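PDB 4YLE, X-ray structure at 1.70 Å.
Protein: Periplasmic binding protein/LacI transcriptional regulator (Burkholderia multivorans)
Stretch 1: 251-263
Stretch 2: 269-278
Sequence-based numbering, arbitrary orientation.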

# COMPACT_ATOMS: atom_id res chain seq x y z
N VAL A 251 -7.61 -9.13 22.72
CA VAL A 251 -7.39 -7.91 21.95
C VAL A 251 -7.42 -8.32 20.49
O VAL A 251 -6.66 -9.20 20.08
N TYR A 252 -8.36 -7.75 19.75
CA TYR A 252 -8.48 -8.04 18.33
C TYR A 252 -7.41 -7.33 17.54
O TYR A 252 -7.00 -6.21 17.88
N VAL A 253 -6.97 -7.98 16.46
CA VAL A 253 -6.08 -7.36 15.48
C VAL A 253 -6.67 -7.46 14.07
O VAL A 253 -7.10 -8.54 13.66
N VAL A 254 -6.70 -6.34 13.36
CA VAL A 254 -7.02 -6.35 11.94
C VAL A 254 -5.88 -5.74 11.16
O VAL A 254 -5.14 -4.92 11.67
N GLY A 255 -5.76 -6.15 9.89
CA GLY A 255 -4.73 -5.66 9.01
C GLY A 255 -5.29 -5.31 7.66
O GLY A 255 -6.46 -4.95 7.53
N TYR A 256 -4.42 -5.39 6.67
CA TYR A 256 -4.72 -4.97 5.30
C TYR A 256 -3.62 -5.53 4.41
O TYR A 256 -2.45 -5.29 4.69
N ASP A 257 -4.01 -6.25 3.35
CA ASP A 257 -3.15 -6.75 2.23
C ASP A 257 -3.48 -8.20 1.87
O ASP A 257 -3.24 -8.62 0.74
N ASN A 258 -3.94 -8.97 2.85
CA ASN A 258 -4.14 -10.40 2.68
C ASN A 258 -2.89 -11.15 2.20
O ASN A 258 -2.94 -11.96 1.25
N ILE A 259 -1.75 -10.92 2.86
CA ILE A 259 -0.55 -11.70 2.54
C ILE A 259 -0.65 -13.12 3.06
O ILE A 259 -1.37 -13.39 4.02
N ASN A 260 0.07 -14.05 2.43
CA ASN A 260 0.01 -15.44 2.86
C ASN A 260 0.31 -15.60 4.32
O ASN A 260 -0.30 -16.43 4.99
N ALA A 261 1.26 -14.82 4.84
CA ALA A 261 1.66 -15.00 6.24
C ALA A 261 0.46 -14.77 7.17
O ALA A 261 0.44 -15.29 8.28
N ILE A 262 -0.53 -14.02 6.71
CA ILE A 262 -1.66 -13.69 7.58
C ILE A 262 -2.72 -14.80 7.60
O ILE A 262 -3.59 -14.84 8.47
N LYS A 263 -2.65 -15.72 6.65
CA LYS A 263 -3.70 -16.73 6.54
C LYS A 263 -3.77 -17.70 7.71
O LYS A 263 -4.87 -17.97 8.21
N GLY A 269 -7.33 -17.53 14.58
CA GLY A 269 -7.92 -16.43 15.33
C GLY A 269 -6.99 -15.33 15.82
O GLY A 269 -7.45 -14.40 16.50
N ARG A 270 -5.71 -15.39 15.50
CA ARG A 270 -4.76 -14.37 15.96
C ARG A 270 -5.07 -13.01 15.29
O ARG A 270 -4.84 -11.97 15.90
N VAL A 271 -5.59 -13.07 14.08
CA VAL A 271 -6.02 -11.90 13.30
C VAL A 271 -7.49 -12.06 12.90
O VAL A 271 -7.89 -13.11 12.40
N LEU A 272 -8.29 -11.02 13.10
CA LEU A 272 -9.72 -11.07 12.85
C LEU A 272 -10.14 -10.79 11.40
O LEU A 272 -11.09 -11.39 10.89
N ALA A 273 -9.46 -9.88 10.75
CA ALA A 273 -9.79 -9.52 9.37
C ALA A 273 -8.63 -8.82 8.71
O ALA A 273 -7.79 -8.23 9.38
N THR A 274 -8.61 -8.90 7.39
CA THR A 274 -7.69 -8.13 6.57
C THR A 274 -8.46 -7.75 5.31
O THR A 274 -9.68 -7.85 5.29
N ALA A 275 -7.77 -7.28 4.27
CA ALA A 275 -8.46 -6.90 3.03
C ALA A 275 -7.55 -7.23 1.89
O ALA A 275 -6.33 -7.08 2.00
N ASP A 276 -8.14 -7.67 0.78
CA ASP A 276 -7.35 -7.91 -0.41
C ASP A 276 -7.53 -6.70 -1.32
O ASP A 276 -8.64 -6.37 -1.69
N GLN A 277 -6.42 -6.04 -1.63
CA GLN A 277 -6.42 -4.88 -2.54
C GLN A 277 -5.72 -5.23 -3.84
O GLN A 277 -5.40 -4.33 -4.64
N TYR A 278 -5.48 -6.52 -4.06
CA TYR A 278 -5.11 -7.01 -5.38
C TYR A 278 -3.87 -6.35 -5.98
O TYR A 278 -3.90 -5.61 -6.99

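Two neighbouring segments of one chain run side by side here, joined by a short series of backbone hydrogen bonds, with apolar packing beside it and polar side-chain bonds added toward one end, and they illustrate how side chains supplement backbone pairing. The series consists of Leu-272 N to Val-253 O (2.8 Å), Gly-255 N to Ala-273 O (3.0 Å) and Asp-257 N to Ala-275 O (2.8 Å). Near its beginning, a water accepts from Val-253 N (3.0 Å) and donates weakly to Arg-270 O (2.9 Å), filling a place where the backbones do not meet directly.

Apolar groups pack alongside this series. Leu-272 points toward the first stretch in a t,p rotamer; its CD2 lies 4.0 Å from Tyr-252 CD1, and its CB 4.1 Å from Val-254 CG1. Val-254, an m rotamer, also sets CG1 4.0 Å from Ala-273 CB. Val-271 (t) directs CG2 to within 4.0 Å of Ile-262 CD1 and 4.4 Å of CG1 of Val-253, also t. Ile-262 points toward its partner stretch, although its chi1 of -143° lies between wells, and its CG2 comes 4.1 Å from Thr-274 CG2.

Farther along, Tyr-256 (t) starts away, yet its ring returns: Ala-275 CB sits over one face, 4.2 Å from the ring centroid in a CH-pi contact, while Gln-277 NE2 approaches the edge, 3.8 Å from Tyr-256 CE2. That same NE2 donates to Asp-257 OD1 (3.0 Å), with chi1 of Gln-277 in p and that of Asp-257 in m. Asn-258, t and pointing toward the second stretch, binds twice, through its backbone N to Thr-274 OG1 and its ND2 to Asp-276 OD2, both at 3.2 Å. A second water closes this end, donating to Asp-257 O (2.6 Å) and accepting from Gln-277 N (2.9 Å).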

# COMPACT_ATOMS: atom_id res chain seq x y z
CB VAL A 251 -6.04 -7.25 22.29
CG1 VAL A 251 -5.75 -6.04 21.36
CG2 VAL A 251 -6.03 -6.81 23.74
CB TYR A 252 -9.86 -7.63 17.82
CG TYR A 252 -10.99 -8.54 18.26
CD1 TYR A 252 -11.08 -9.83 17.78
CD2 TYR A 252 -11.97 -8.09 19.13
CE1 TYR A 252 -12.11 -10.67 18.15
CE2 TYR A 252 -13.01 -8.92 19.51
CZ TYR A 252 -13.07 -10.21 19.02
OH TYR A 252 -14.10 -11.06 19.39
CB VAL A 253 -4.68 -8.03 15.48
CG1 VAL A 253 -3.80 -7.45 14.41
CG2 VAL A 253 -4.03 -7.93 16.83
CB VAL A 254 -8.33 -5.61 11.62
CG1 VAL A 254 -9.52 -6.35 12.30
CG2 VAL A 254 -8.24 -4.14 12.03
CB TYR A 256 -4.73 -3.44 5.23
CG TYR A 256 -5.51 -2.79 4.12
CD1 TYR A 256 -6.80 -2.37 4.33
CD2 TYR A 256 -4.92 -2.51 2.89
CE1 TYR A 256 -7.51 -1.72 3.36
CE2 TYR A 256 -5.65 -1.83 1.90
CZ TYR A 256 -6.94 -1.47 2.17
OH TYR A 256 -7.63 -0.81 1.19
CB ASP A 257 -1.63 -6.69 2.50
CG ASP A 257 -1.06 -5.27 2.41
OD1 ASP A 257 -1.76 -4.38 1.90
OD2 ASP A 257 0.08 -5.06 2.87
CB ASN A 258 -5.30 -10.63 1.72
CG ASN A 258 -5.84 -12.03 1.77
OD1 ASN A 258 -5.74 -12.73 2.79
ND2 ASN A 258 -6.41 -12.47 0.66
CB ILE A 259 0.74 -11.04 3.07
CG1 ILE A 259 0.74 -11.04 4.60
CG2 ILE A 259 0.88 -9.64 2.46
CD1 ILE A 259 1.99 -10.44 5.25
CB ASN A 260 0.98 -16.31 2.06
CG ASN A 260 0.53 -16.48 0.65
OD1 ASN A 260 -0.64 -16.82 0.42
ND2 ASN A 260 1.41 -16.23 -0.31
CB ALA A 261 2.81 -14.06 6.59
CB ILE A 262 -2.31 -12.33 7.15
CG1 ILE A 262 -2.77 -11.55 8.39
CG2 ILE A 262 -3.47 -12.51 6.19
CD1 ILE A 262 -1.61 -10.91 9.16
CB LYS A 263 -3.54 -17.46 5.23
CG LYS A 263 -3.87 -16.53 4.08
CD LYS A 263 -3.60 -17.13 2.71
CE LYS A 263 -3.66 -16.04 1.66
NZ LYS A 263 -3.58 -16.64 0.32
CB ARG A 270 -3.31 -14.81 15.69
CG ARG A 270 -2.79 -15.76 16.78
CD ARG A 270 -1.40 -16.25 16.46
NE ARG A 270 -1.40 -17.05 15.26
CZ ARG A 270 -0.33 -17.29 14.51
NH1 ARG A 270 0.85 -16.77 14.84
NH2 ARG A 270 -0.45 -18.04 13.42
CB VAL A 271 -5.16 -11.72 12.05
CG1 VAL A 271 -5.68 -10.59 11.17
CG2 VAL A 271 -3.76 -11.43 12.46
CB LEU A 272 -10.43 -10.09 13.78
CG LEU A 272 -11.94 -9.94 13.55
CD1 LEU A 272 -12.65 -11.19 14.07
CD2 LEU A 272 -12.49 -8.68 14.22
CB ALA A 273 -11.01 -8.64 9.33
CB THR A 274 -6.43 -8.94 6.24
OG1 THR A 274 -5.49 -8.11 5.55
CG2 THR A 274 -6.74 -10.18 5.40
CB ALA A 275 -8.82 -5.43 3.01
CB ASP A 276 -7.76 -9.20 -1.10
CG ASP A 276 -6.66 -9.77 -1.99
OD1 ASP A 276 -5.88 -8.97 -2.54
OD2 ASP A 276 -6.58 -11.00 -2.15
CB GLN A 277 -5.78 -3.64 -1.90
CG GLN A 277 -4.33 -3.85 -1.49
CD GLN A 277 -3.56 -2.56 -1.25
OE1 GLN A 277 -3.77 -1.58 -1.94
NE2 GLN A 277 -2.65 -2.58 -0.28
CB TYR A 278 -6.32 -6.87 -6.28
CG TYR A 278 -7.52 -7.58 -5.67
CD1 TYR A 278 -7.50 -8.96 -5.48
CD2 TYR A 278 -8.66 -6.90 -5.28
CE1 TYR A 278 -8.58 -9.63 -4.91
CE2 TYR A 278 -9.76 -7.57 -4.73
CZ TYR A 278 -9.71 -8.92 -4.54
OH TYR A 278 -10.79 -9.61 -4.01
O HOH W 1 -7.55 -10.87 16.27
O HOH W 2 -3.68 -6.96 -1.22